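Local coordinates for protein histidine kinase (Methanosarcina mazei, PDB 3LI9) that is probably a sensory kinase that phosphorylates protein histidine from ATP, with the extracellular double Cache (PDC-fold) sensor domain forming the part described here, at residues Ala31-Asn36 and Val256-Phe261; Ile61-Leu66 and Pro105-Ile110; Ile73-Gly78 and Ala167-Pro172; Asp137-Pro142 and Phe149-Asp154. One frame throughout, in Å; residues are numbered along the deposited sequence.

Contacts 1, 2 and 3 are buried, whereas contact 4 is partly open to solvent although it lies nearest the centre of the chain. Contacts 3 and 4 are strand pairings in one antiparallel sheet, where strands 162-172 and 148-159 are neighbours, and both are dominated by backbone hydrogen bonds. Contact 2 joins helix 55-67 to strand 105-108 of the same sheet through apolar groups and one water bridge. Contact 1 sets the long helix 13-48 against the turn between strands 248-256 and 261-268 of a second sheet, by selenomethionine packing inside and a loose charge pair outside. Contacts 1 and 4 touch where Met33 meets Tyr153.

Contact 1 of 4, residues Ala31-Asn36 and Val256-Phe261; sequences AQMEAN and VKTGDF
The Phe261 ring receives Met33, present as selenomethionine, on one face. CE of Met33 stands 3.8 Å above the plane of the Phe261 ring, displaced from the centre toward CD2 and CE2, in a CH-pi contact 24° off the ring normal. OE2 of Glu141 comes to CE1 of Phe261 obliquely, from the side away from Met33. SE of Met33 lies farther out and obliquely, a Met-aromatic contact, and packs 3.5 Å from CG1 of Val256, the two side chains crossing at about a right angle. The bend at chi3 (64°) turns CE of Met33 back toward the Val256-Phe261 turn, where it lies 3.3 Å from O of Thr258. Here the long helix 13-48, which runs beside both sheets as in double Cache sensors, meets the turn joining strands 248-256 and 261-268. Nearer the surface, CG of Glu34 rests 3.3 Å from OG1 of Thr258, whose hydroxyl is hydrogen-bonded to Asp30. The carboxylate forms a long salt bridge, 3.7 Å from OE2 of Glu34 to NZ of Lys257. A water donates to Glu34 OE2 at 2.8 Å and accepts a weak bond from Lys257 NZ, while Asp30 places a second negative charge close to Glu34.

Contact 2 of 4, residues Ile61-Leu66 and Pro105-Ile110; sequences IIKRIL and PYCNKI
Lys109 reaches Leu66 through a water: NZ of Lys109 donates to it at 2.9 Å, and the water lies 2.8 Å from O of Leu66, a carbonyl of the last turn of helix 55-67. The rest of the junction is apolar. On its way to the water the lysine chain passes the leucine, CE of Lys109 lying 4.1 Å from CG of Leu66. Cys107 fills the centre. With SG anti to its backbone N (chi1 177°), the sulfur lies 3.6 Å from CA of Lys63 and also meets CB of that residue, and CD2 of Leu66 closes on the same sulfur. This is a helix laid on one face of the antiparallel PDC sheet, the segment axes 8.4 Å apart at closest and 28° from parallel; Ile62 and Leu66 also touch Val75 on the adjoining strand. Ile62 holds CG1 between backbone N and carbonyl carbon, the crowded position (chi1 56°), which sets CG1 against CB of Cys107; CD1 of Ile62 beyond it packs 3.7 Å from the same CB and 3.9 Å from CG of Pro105, bridging two residues that point the same way from the strand. Tyr106, between them, points away from the helix and bonds through its hydroxyl to Asp170.

Contact 3 of 4, residues Ile73-Gly78 and Ala167-Pro172; sequences IGVYLG and AGVDVP
Four backbone hydrogen bonds join Ile73-Gly78 to Ala167-Pro172 as antiparallel strands. Tyr76 and Gly168 form a hydrogen-bonded pair, N of Tyr76 to O of Gly168 at 3.0 Å and N of Gly168 to O of Tyr76 at 2.9 Å. N of Asp170 donates to O of Gly74, while O of Asp170 accepts from N of Ile73; residues Ile73 and Gly74 thus both face Asp170, a classic beta bulge. Apolar packing includes CD2 of Leu77 against CB of Ala167 (3.7 Å), on the face that helices 13-48 and 55-67 cover, and CB of Ile73 against CG of Pro172 (3.7 Å). On the opposite face, Tyr76 folds across the neighbouring strand, its CG set between backbone N and carbonyl carbon (chi1 53°). Its ring lies over CA of Gly168, 3.7 Å from the centroid, where any side chain on Gly168 would clash. At the ring edge OD1 of Asp170 is 3.3 Å from CE2 of Tyr76, the carboxylate turned 53° from the ring. The hydroxyl of Tyr76 is hydrogen-bonded to Asp154. An alanine here would probably uncover CA of Gly168 and leave Asp154 without this hydroxyl. Asp170, besides its bond to Tyr106, hydrogen-bonds a buffer-type molecule probably from the crystallisation liquor. Two carboxylates amid hydroxyls are consistent with a ligand pocket suited to polar, perhaps cationic, groups.

Contact 4 of 4, residues Asp137-Pro142 and Phe149-Asp154; sequences DTLTEP and FMVSYD
Thr138 and Asp154 exchange two backbone hydrogen bonds, N of Thr138 to O of Asp154 at 2.8 Å and N of Asp154 to O of Thr138 at 2.9 Å. N of Thr140 then donates to O of Ser152 at 3.0 Å, but the return bond is unusual: N of Ser152 gives its proton to the hydroxyl OG1 of Thr140, also at 3.0 Å and nearly straight (167°). OG1 sits between the backbone N and the carbonyl carbon (chi1 67°), which brings it to the opposite strand, and its own proton goes to O of Glu141, so the hydroxyl replaces a strand carbonyl where the backbone turns off. An alanine at Thr140 would probably leave Ser152 N and Glu141 O without these partners. CG2 of Thr140 also covers CB of Ser152 at 3.7 Å. On the other face, CD1 of Leu139 sits over the centre of the Tyr153 ring, 3.6 Å from the centroid and 7° off its normal; Met33 of helix 13-48 touches both residues. Farther on, Pro142 and Phe149 lie side by side, CB of Pro142 3.6 Å from CZ of Phe149. The arrangement is a short strand 138-139 added antiparallel to strand 148-159 of the PDC sheet, whose Asp154 hydrogen-bonds Tyr76 beside a possible ligand pocket.

Contact 1 of 4, residues Ala31-Asn36 and Val256-Phe261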
loop_
_atom_site.group_PDB
_atom_site.type_symbol
_atom_site.label_atom_id
_atom_site.label_comp_id
_atom_site.label_asym_id
_atom_site.label_seq_id
_atom_site.Cartn_x
_atom_site.Cartn_y
_atom_site.Cartn_z
ATOM N N ALA A 31 -10.909 -0.332 5.182
ATOM C CA ALA A 31 -11.760 -1.497 4.762
ATOM C C ALA A 31 -11.280 -2.099 3.436
ATOM O O ALA A 31 -11.159 -3.315 3.347
ATOM C CB ALA A 31 -13.243 -1.077 4.657
ATOM N N GLN A 32 -10.981 -1.284 2.422
ATOM C CA GLN A 32 -10.610 -1.838 1.133
ATOM C C GLN A 32 -9.204 -2.343 1.238
ATOM O O GLN A 32 -8.840 -3.288 0.560
ATOM C CB GLN A 32 -10.669 -0.815 0.021
ATOM C CG GLN A 32 -10.326 -1.362 -1.391
ATOM C CD GLN A 32 -11.203 -2.553 -1.857
ATOM O OE1 GLN A 32 -12.428 -2.477 -1.856
ATOM N NE2 GLN A 32 -10.572 -3.661 -2.191
HETATM N N MSE A 33 -8.423 -1.759 2.118
HETATM C CA MSE A 33 -7.049 -2.308 2.258
HETATM C C MSE A 33 -7.068 -3.723 2.884
HETATM O O MSE A 33 -6.243 -4.558 2.532
HETATM C CB MSE A 33 -6.156 -1.320 3.094
HETATM C CG MSE A 33 -6.134 -0.008 2.339
HETATM SE SE MSE A 33 -5.174 1.326 3.439
HETATM C CE MSE A 33 -3.420 0.591 3.509
ATOM N N GLU A 34 -7.937 -3.970 3.847
ATOM C CA GLU A 34 -8.029 -5.270 4.465
ATOM C C GLU A 34 -8.507 -6.271 3.366
ATOM O O GLU A 34 -8.111 -7.440 3.363
ATOM C CB GLU A 34 -9.033 -5.251 5.632
ATOM C CG GLU A 34 -8.567 -4.342 6.753
ATOM C CD GLU A 34 -8.827 -4.829 8.178
ATOM O OE1 GLU A 34 -9.229 -5.976 8.437
ATOM O OE2 GLU A 34 -8.649 -4.011 9.112
ATOM N N ALA A 35 -9.394 -5.813 2.480
ATOM C CA ALA A 35 -9.861 -6.743 1.413
ATOM C C ALA A 35 -8.666 -7.079 0.493
ATOM O O ALA A 35 -8.460 -8.289 0.138
ATOM C CB ALA A 35 -11.049 -6.122 0.583
ATOM N N ASN A 36 -7.865 -6.058 0.105
ATOM C CA ASN A 36 -6.763 -6.337 -0.811
ATOM C C ASN A 36 -5.714 -7.222 -0.182
ATOM O O ASN A 36 -5.153 -8.140 -0.853
ATOM C CB ASN A 36 -6.127 -4.968 -1.239
ATOM C CG ASN A 36 -6.991 -4.232 -2.215
ATOM O OD1 ASN A 36 -7.814 -4.839 -2.902
ATOM N ND2 ASN A 36 -6.833 -2.934 -2.275
ATOM N N VAL A 256 -4.512 4.092 10.127
ATOM C CA VAL A 256 -5.171 3.117 9.227
ATOM C C VAL A 256 -4.570 1.801 9.562
ATOM O O VAL A 256 -3.418 1.615 9.315
ATOM C CB VAL A 256 -4.850 3.553 7.771
ATOM C CG1 VAL A 256 -5.326 2.484 6.765
ATOM C CG2 VAL A 256 -5.613 4.869 7.496
ATOM N N LYS A 257 -5.367 0.879 10.136
ATOM C CA LYS A 257 -4.869 -0.359 10.766
ATOM C C LYS A 257 -3.965 -1.146 9.823
ATOM O O LYS A 257 -2.956 -1.679 10.234
ATOM C CB LYS A 257 -6.138 -1.193 11.116
ATOM C CG LYS A 257 -5.948 -2.366 11.972
ATOM C CD LYS A 257 -7.362 -2.873 12.413
ATOM C CE LYS A 257 -7.242 -4.213 13.085
ATOM N NZ LYS A 257 -6.770 -5.180 12.050
ATOM N N THR A 258 -4.328 -1.245 8.544
ATOM C CA THR A 258 -3.551 -2.022 7.589
ATOM C C THR A 258 -2.324 -1.176 7.197
ATOM O O THR A 258 -2.430 -0.149 6.552
ATOM C CB THR A 258 -4.411 -2.361 6.361
ATOM O OG1 THR A 258 -5.532 -3.079 6.831
ATOM C CG2 THR A 258 -3.598 -3.289 5.390
ATOM N N GLY A 259 -1.147 -1.576 7.667
ATOM C CA GLY A 259 0.057 -0.828 7.358
ATOM C C GLY A 259 0.398 0.342 8.288
ATOM O O GLY A 259 1.467 0.942 8.128
ATOM N N ASP A 260 -0.481 0.682 9.213
ATOM C CA ASP A 260 -0.325 1.937 10.013
ATOM C C ASP A 260 -0.053 3.144 9.144
ATOM O O ASP A 260 0.871 3.927 9.388
ATOM C CB ASP A 260 0.810 1.725 11.017
ATOM C CG ASP A 260 0.305 0.910 12.259
ATOM O OD1 ASP A 260 -0.935 0.833 12.514
ATOM O OD2 ASP A 260 1.178 0.386 12.970
ATOM N N PHE A 261 -0.859 3.299 8.080
ATOM C CA PHE A 261 -0.921 4.560 7.376
ATOM C C PHE A 261 -1.707 5.519 8.277
ATOM O O PHE A 261 -2.069 5.145 9.397
ATOM C CB PHE A 261 -1.670 4.365 6.037
ATOM C CG PHE A 261 -0.790 3.706 4.957
ATOM C CD1 PHE A 261 0.321 2.938 5.327
ATOM C CD2 PHE A 261 -1.162 3.735 3.634
ATOM C CE1 PHE A 261 1.176 2.273 4.353
ATOM C CE2 PHE A 261 -0.359 3.055 2.617
ATOM C CZ PHE A 261 0.805 2.353 2.990
HETATM O O HOH W 1 -9.861 -5.453 11.212
#

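Contact 2 of 4, residues Ile61-Leu66 and Pro105-Ile110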
loop_
_atom_site.group_PDB
_atom_site.type_symbol
_atom_site.label_atom_id
_atom_site.label_comp_id
_atom_site.label_asym_id
_atom_site.label_seq_id
_atom_site.Cartn_x
_atom_site.Cartn_y
_atom_site.Cartn_z
ATOM N N ILE A 61 -4.902 -18.424 -13.153
ATOM C CA ILE A 61 -5.507 -18.068 -11.849
ATOM C C ILE A 61 -5.184 -16.593 -11.519
ATOM O O ILE A 61 -6.101 -15.793 -11.171
ATOM C CB ILE A 61 -5.005 -19.008 -10.737
ATOM C CG1 ILE A 61 -5.698 -20.412 -10.904
ATOM C CG2 ILE A 61 -5.271 -18.357 -9.308
ATOM C CD1 ILE A 61 -4.990 -21.585 -10.114
ATOM N N ILE A 62 -3.916 -16.185 -11.639
ATOM C CA ILE A 62 -3.607 -14.790 -11.227
ATOM C C ILE A 62 -4.208 -13.821 -12.234
ATOM O O ILE A 62 -4.577 -12.704 -11.834
ATOM C CB ILE A 62 -2.107 -14.494 -11.053
ATOM C CG1 ILE A 62 -1.291 -14.810 -12.324
ATOM C CG2 ILE A 62 -1.595 -15.384 -9.912
ATOM C CD1 ILE A 62 0.299 -14.426 -12.216
ATOM N N LYS A 63 -4.337 -14.223 -13.503
ATOM C CA LYS A 63 -4.993 -13.357 -14.512
ATOM C C LYS A 63 -6.461 -13.171 -14.205
ATOM O O LYS A 63 -6.984 -12.036 -14.320
ATOM C CB LYS A 63 -4.835 -13.955 -15.907
ATOM C CG LYS A 63 -5.362 -13.028 -17.019
ATOM C CD LYS A 63 -5.058 -13.537 -18.441
ATOM C CE LYS A 63 -3.575 -13.644 -18.651
ATOM N NZ LYS A 63 -3.313 -14.401 -19.917
ATOM N N ARG A 64 -7.104 -14.255 -13.759
ATOM C CA ARG A 64 -8.536 -14.161 -13.378
ATOM C C ARG A 64 -8.700 -13.228 -12.167
ATOM O O ARG A 64 -9.614 -12.398 -12.118
ATOM C CB ARG A 64 -9.137 -15.564 -13.158
ATOM C CG ARG A 64 -10.612 -15.537 -12.766
ATOM C CD ARG A 64 -11.393 -14.987 -13.998
ATOM N NE ARG A 64 -12.883 -15.156 -13.799
ATOM C CZ ARG A 64 -13.523 -16.299 -14.118
ATOM N NH1 ARG A 64 -12.881 -17.306 -14.615
ATOM N NH2 ARG A 64 -14.850 -16.361 -13.989
ATOM N N ILE A 65 -7.821 -13.384 -11.159
ATOM C CA ILE A 65 -7.964 -12.554 -9.961
ATOM C C ILE A 65 -7.752 -11.081 -10.382
ATOM O O ILE A 65 -8.424 -10.183 -9.886
ATOM C CB ILE A 65 -6.893 -12.997 -8.927
ATOM C CG1 ILE A 65 -7.278 -14.370 -8.360
ATOM C CG2 ILE A 65 -6.797 -11.938 -7.747
ATOM C CD1 ILE A 65 -6.208 -14.961 -7.439
ATOM N N LEU A 66 -6.809 -10.774 -11.274
ATOM C CA LEU A 66 -6.625 -9.385 -11.714
ATOM C C LEU A 66 -7.889 -8.858 -12.414
ATOM O O LEU A 66 -8.381 -7.796 -12.082
ATOM C CB LEU A 66 -5.403 -9.309 -12.654
ATOM C CG LEU A 66 -5.234 -7.925 -13.296
ATOM C CD1 LEU A 66 -4.830 -6.962 -12.140
ATOM C CD2 LEU A 66 -4.096 -8.028 -14.294
ATOM N N PRO A 105 5.821 -15.045 -12.317
ATOM C CA PRO A 105 4.923 -14.328 -13.266
ATOM C C PRO A 105 4.303 -13.049 -12.645
ATOM O O PRO A 105 3.721 -13.107 -11.549
ATOM C CB PRO A 105 3.871 -15.379 -13.622
ATOM C CG PRO A 105 3.755 -16.241 -12.286
ATOM C CD PRO A 105 5.226 -16.298 -11.803
ATOM N N TYR A 106 4.393 -11.934 -13.384
ATOM C CA TYR A 106 3.791 -10.650 -12.942
ATOM C C TYR A 106 2.704 -10.346 -13.964
ATOM O O TYR A 106 3.001 -9.914 -15.092
ATOM C CB TYR A 106 4.868 -9.552 -12.917
ATOM C CG TYR A 106 4.324 -8.181 -12.567
ATOM C CD1 TYR A 106 3.529 -8.019 -11.468
ATOM C CD2 TYR A 106 4.654 -7.052 -13.329
ATOM C CE1 TYR A 106 3.029 -6.711 -11.087
ATOM C CE2 TYR A 106 4.166 -5.800 -12.970
ATOM C CZ TYR A 106 3.395 -5.648 -11.825
ATOM O OH TYR A 106 2.864 -4.434 -11.475
ATOM N N CYS A 107 1.452 -10.639 -13.613
ATOM C CA CYS A 107 0.312 -10.438 -14.521
ATOM C C CYS A 107 -0.213 -9.036 -14.223
ATOM O O CYS A 107 -0.596 -8.757 -13.097
ATOM C CB CYS A 107 -0.716 -11.526 -14.245
ATOM S SG CYS A 107 -2.170 -11.248 -15.307
ATOM N N ASN A 108 -0.158 -8.154 -15.217
ATOM C CA ASN A 108 -0.478 -6.729 -14.956
ATOM C C ASN A 108 -1.101 -6.016 -16.113
ATOM O O ASN A 108 -1.009 -6.461 -17.251
ATOM C CB ASN A 108 0.808 -5.985 -14.520
ATOM C CG ASN A 108 1.793 -5.835 -15.671
ATOM O OD1 ASN A 108 2.665 -6.742 -15.956
ATOM N ND2 ASN A 108 1.639 -4.776 -16.392
ATOM N N LYS A 109 -1.711 -4.892 -15.810
ATOM C CA LYS A 109 -2.145 -3.965 -16.860
ATOM C C LYS A 109 -1.529 -2.572 -16.747
ATOM O O LYS A 109 -2.179 -1.554 -17.130
ATOM C CB LYS A 109 -3.690 -3.950 -16.897
ATOM C CG LYS A 109 -4.302 -3.599 -15.648
ATOM C CD LYS A 109 -5.886 -3.629 -15.744
ATOM C CE LYS A 109 -6.448 -5.003 -15.896
ATOM N NZ LYS A 109 -7.939 -4.895 -15.547
ATOM N N ILE A 110 -0.283 -2.504 -16.305
ATOM C CA ILE A 110 0.452 -1.249 -16.081
ATOM C C ILE A 110 0.490 -0.425 -17.336
ATOM O O ILE A 110 0.262 0.780 -17.273
ATOM C CB ILE A 110 1.935 -1.533 -15.683
ATOM C CG1 ILE A 110 2.093 -2.231 -14.321
ATOM C CG2 ILE A 110 2.844 -0.202 -15.648
ATOM C CD1 ILE A 110 1.704 -1.356 -13.137
HETATM O O HOH W 2 -7.842 -5.129 -12.654
#

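Contact 3 of 4, residues Ile73-Gly78 and Ala167-Pro172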
loop_
_atom_site.group_PDB
_atom_site.type_symbol
_atom_site.label_atom_id
_atom_site.label_comp_id
_atom_site.label_asym_id
_atom_site.label_seq_id
_atom_site.Cartn_x
_atom_site.Cartn_y
_atom_site.Cartn_z
ATOM N N ILE A 73 -3.891 -3.508 -10.172
ATOM C CA ILE A 73 -3.245 -3.360 -11.443
ATOM C C ILE A 73 -2.236 -4.508 -11.742
ATOM O O ILE A 73 -1.761 -4.634 -12.850
ATOM C CB ILE A 73 -2.544 -1.964 -11.536
ATOM C CG1 ILE A 73 -2.247 -1.601 -12.985
ATOM C CG2 ILE A 73 -1.236 -1.928 -10.659
ATOM C CD1 ILE A 73 -1.982 -0.038 -13.159
ATOM N N GLY A 74 -1.936 -5.309 -10.735
ATOM C CA GLY A 74 -1.050 -6.414 -10.923
ATOM C C GLY A 74 -1.385 -7.499 -9.909
ATOM O O GLY A 74 -1.801 -7.232 -8.782
ATOM N N VAL A 75 -1.160 -8.732 -10.317
ATOM C CA VAL A 75 -1.246 -9.876 -9.399
ATOM C C VAL A 75 -0.079 -10.787 -9.811
ATOM O O VAL A 75 0.221 -10.981 -10.998
ATOM C CB VAL A 75 -2.570 -10.693 -9.580
ATOM C CG1 VAL A 75 -2.655 -11.941 -8.579
ATOM C CG2 VAL A 75 -3.786 -9.799 -9.360
ATOM N N TYR A 76 0.603 -11.314 -8.782
ATOM C CA TYR A 76 1.837 -12.022 -9.107
ATOM C C TYR A 76 2.173 -13.126 -8.128
ATOM O O TYR A 76 1.712 -13.137 -6.977
ATOM C CB TYR A 76 2.993 -11.049 -9.279
ATOM C CG TYR A 76 3.200 -10.088 -8.108
ATOM C CD1 TYR A 76 3.986 -10.457 -7.044
ATOM C CD2 TYR A 76 2.487 -8.866 -8.043
ATOM C CE1 TYR A 76 4.183 -9.589 -5.928
ATOM C CE2 TYR A 76 2.653 -8.022 -6.968
ATOM C CZ TYR A 76 3.496 -8.380 -5.930
ATOM O OH TYR A 76 3.636 -7.486 -4.902
ATOM N N LEU A 77 3.080 -14.025 -8.582
ATOM C CA LEU A 77 3.625 -15.049 -7.711
ATOM C C LEU A 77 5.157 -14.985 -7.965
ATOM O O LEU A 77 5.605 -14.665 -9.110
ATOM C CB LEU A 77 3.146 -16.428 -8.209
ATOM C CG LEU A 77 1.628 -16.624 -8.043
ATOM C CD1 LEU A 77 1.229 -17.925 -8.805
ATOM C CD2 LEU A 77 1.244 -16.737 -6.571
ATOM N N GLY A 78 5.957 -15.210 -6.916
ATOM C CA GLY A 78 7.410 -15.269 -7.158
ATOM C C GLY A 78 7.921 -16.414 -6.259
ATOM O O GLY A 78 7.656 -16.424 -5.095
ATOM N N ALA A 167 2.982 -14.409 -2.810
ATOM C CA ALA A 167 1.880 -14.056 -3.715
ATOM C C ALA A 167 1.640 -12.585 -3.379
ATOM O O ALA A 167 1.650 -12.206 -2.212
ATOM C CB ALA A 167 0.582 -14.866 -3.428
ATOM N N GLY A 168 1.377 -11.809 -4.414
ATOM C CA GLY A 168 1.207 -10.384 -4.182
ATOM C C GLY A 168 0.224 -9.725 -5.087
ATOM O O GLY A 168 -0.106 -10.250 -6.105
ATOM N N VAL A 169 -0.284 -8.560 -4.663
ATOM C CA VAL A 169 -1.059 -7.697 -5.541
ATOM C C VAL A 169 -0.576 -6.248 -5.480
ATOM O O VAL A 169 -0.087 -5.775 -4.408
ATOM C CB VAL A 169 -2.569 -7.721 -5.184
ATOM C CG1 VAL A 169 -3.082 -9.194 -5.168
ATOM C CG2 VAL A 169 -2.782 -7.130 -3.773
ATOM N N ASP A 170 -0.653 -5.581 -6.656
ATOM C CA ASP A 170 -0.307 -4.137 -6.776
ATOM C C ASP A 170 -1.570 -3.341 -6.842
ATOM O O ASP A 170 -2.460 -3.660 -7.618
ATOM C CB ASP A 170 0.508 -3.889 -8.047
ATOM C CG ASP A 170 1.939 -4.409 -7.965
ATOM O OD1 ASP A 170 2.436 -4.691 -6.866
ATOM O OD2 ASP A 170 2.597 -4.472 -9.017
ATOM N N VAL A 171 -1.635 -2.303 -6.024
ATOM C CA VAL A 171 -2.866 -1.527 -5.841
ATOM C C VAL A 171 -2.597 -0.041 -6.209
ATOM O O VAL A 171 -1.890 0.624 -5.472
ATOM C CB VAL A 171 -3.317 -1.605 -4.398
ATOM C CG1 VAL A 171 -4.697 -0.854 -4.160
ATOM C CG2 VAL A 171 -3.610 -3.148 -4.028
ATOM N N PRO A 172 -3.180 0.485 -7.272
ATOM C CA PRO A 172 -2.974 1.949 -7.596
ATOM C C PRO A 172 -3.652 2.774 -6.520
ATOM O O PRO A 172 -4.726 2.415 -5.956
ATOM C CB PRO A 172 -3.818 2.201 -8.900
ATOM C CG PRO A 172 -3.881 0.765 -9.504
ATOM C CD PRO A 172 -3.887 -0.262 -8.341
#

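Contact 4 of 4, residues Asp137-Pro142 and Phe149-Asp154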
loop_
_atom_site.group_PDB
_atom_site.type_symbol
_atom_site.label_atom_id
_atom_site.label_comp_id
_atom_site.label_asym_id
_atom_site.label_seq_id
_atom_site.Cartn_x
_atom_site.Cartn_y
_atom_site.Cartn_z
ATOM N N ASP A 137 2.909 -11.371 6.285
ATOM C CA ASP A 137 2.272 -10.502 5.248
ATOM C C ASP A 137 2.838 -9.083 5.342
ATOM O O ASP A 137 2.969 -8.531 6.459
ATOM C CB ASP A 137 0.749 -10.482 5.484
ATOM C CG ASP A 137 0.195 -11.850 5.498
ATOM O OD1 ASP A 137 0.527 -12.592 4.548
ATOM O OD2 ASP A 137 -0.487 -12.249 6.498
ATOM N N THR A 138 3.154 -8.458 4.207
ATOM C CA THR A 138 3.751 -7.122 4.182
ATOM C C THR A 138 3.026 -6.176 3.251
ATOM O O THR A 138 2.334 -6.624 2.340
ATOM C CB THR A 138 5.228 -7.215 3.809
ATOM O OG1 THR A 138 5.357 -7.522 2.409
ATOM C CG2 THR A 138 5.837 -8.336 4.597
ATOM N N LEU A 139 3.173 -4.880 3.509
ATOM C CA LEU A 139 2.679 -3.852 2.683
ATOM C C LEU A 139 3.854 -2.891 2.478
ATOM O O LEU A 139 4.438 -2.373 3.470
ATOM C CB LEU A 139 1.501 -3.161 3.371
ATOM C CG LEU A 139 0.970 -1.921 2.750
ATOM C CD1 LEU A 139 0.280 -2.193 1.418
ATOM C CD2 LEU A 139 -0.058 -1.306 3.733
ATOM N N THR A 140 4.211 -2.677 1.213
ATOM C CA THR A 140 5.340 -1.760 0.916
ATOM C C THR A 140 4.919 -0.313 1.220
ATOM O O THR A 140 3.732 0.076 1.304
ATOM C CB THR A 140 5.703 -1.810 -0.610
ATOM O OG1 THR A 140 4.603 -1.255 -1.358
ATOM C CG2 THR A 140 6.056 -3.256 -1.007
ATOM N N GLU A 141 5.932 0.533 1.270
ATOM C CA GLU A 141 5.670 1.964 1.250
ATOM C C GLU A 141 5.205 2.294 -0.182
ATOM O O GLU A 141 5.591 1.584 -1.093
ATOM C CB GLU A 141 6.952 2.679 1.686
ATOM C CG GLU A 141 6.912 2.735 3.306
ATOM C CD GLU A 141 5.733 3.619 3.875
ATOM O OE1 GLU A 141 5.944 4.836 3.756
ATOM O OE2 GLU A 141 4.628 3.149 4.445
ATOM N N PRO A 142 4.319 3.282 -0.333
ATOM C CA PRO A 142 3.856 3.638 -1.689
ATOM C C PRO A 142 5.009 4.079 -2.569
ATOM O O PRO A 142 6.059 4.588 -2.085
ATOM C CB PRO A 142 2.915 4.824 -1.440
ATOM C CG PRO A 142 3.588 5.513 -0.149
ATOM C CD PRO A 142 3.703 4.185 0.654
ATOM N N PHE A 149 1.319 5.546 -9.326
ATOM C CA PHE A 149 1.467 5.578 -7.854
ATOM C C PHE A 149 0.707 4.379 -7.291
ATOM O O PHE A 149 -0.476 4.210 -7.601
ATOM C CB PHE A 149 0.835 6.882 -7.352
ATOM C CG PHE A 149 1.274 7.203 -5.896
ATOM C CD1 PHE A 149 2.579 7.025 -5.485
ATOM C CD2 PHE A 149 0.311 7.589 -5.000
ATOM C CE1 PHE A 149 2.948 7.329 -4.134
ATOM C CE2 PHE A 149 0.638 7.883 -3.698
ATOM C CZ PHE A 149 1.908 7.701 -3.262
HETATM N N MSE A 150 1.399 3.542 -6.536
HETATM C CA MSE A 150 0.815 2.313 -6.018
HETATM C C MSE A 150 1.480 1.834 -4.733
HETATM O O MSE A 150 2.461 2.397 -4.230
HETATM C CB MSE A 150 0.932 1.210 -7.069
HETATM C CG MSE A 150 2.360 0.884 -7.424
HETATM SE SE MSE A 150 2.387 -0.478 -8.923
HETATM C CE MSE A 150 1.915 0.695 -10.358
ATOM N N VAL A 151 0.824 0.822 -4.171
ATOM C CA VAL A 151 1.448 0.062 -3.088
ATOM C C VAL A 151 1.302 -1.426 -3.398
ATOM O O VAL A 151 0.406 -1.807 -4.139
ATOM C CB VAL A 151 0.745 0.438 -1.756
ATOM C CG1 VAL A 151 -0.715 -0.043 -1.652
ATOM C CG2 VAL A 151 1.614 0.119 -0.574
ATOM N N SER A 152 2.170 -2.242 -2.799
ATOM C CA SER A 152 2.083 -3.685 -3.006
ATOM C C SER A 152 1.797 -4.412 -1.716
ATOM O O SER A 152 2.410 -4.081 -0.702
ATOM C CB SER A 152 3.478 -4.169 -3.535
ATOM O OG SER A 152 3.311 -5.474 -4.017
ATOM N N TYR A 153 0.934 -5.410 -1.786
ATOM C CA TYR A 153 0.652 -6.284 -0.637
ATOM C C TYR A 153 1.279 -7.638 -0.968
ATOM O O TYR A 153 1.020 -8.179 -2.042
ATOM C CB TYR A 153 -0.858 -6.523 -0.493
ATOM C CG TYR A 153 -1.707 -5.299 -0.136
ATOM C CD1 TYR A 153 -2.172 -5.125 1.175
ATOM C CD2 TYR A 153 -1.998 -4.313 -1.094
ATOM C CE1 TYR A 153 -2.947 -4.029 1.503
ATOM C CE2 TYR A 153 -2.753 -3.167 -0.754
ATOM C CZ TYR A 153 -3.219 -3.074 0.566
ATOM O OH TYR A 153 -3.971 -1.964 0.910
ATOM N N ASP A 154 2.025 -8.233 -0.034
ATOM C CA ASP A 154 2.703 -9.491 -0.361
ATOM C C ASP A 154 2.551 -10.456 0.795
ATOM O O ASP A 154 2.708 -10.078 1.934
ATOM C CB ASP A 154 4.189 -9.262 -0.624
ATOM C CG ASP A 154 4.403 -8.276 -1.744
ATOM O OD1 ASP A 154 4.316 -8.731 -2.907
ATOM O OD2 ASP A 154 4.544 -7.028 -1.500
#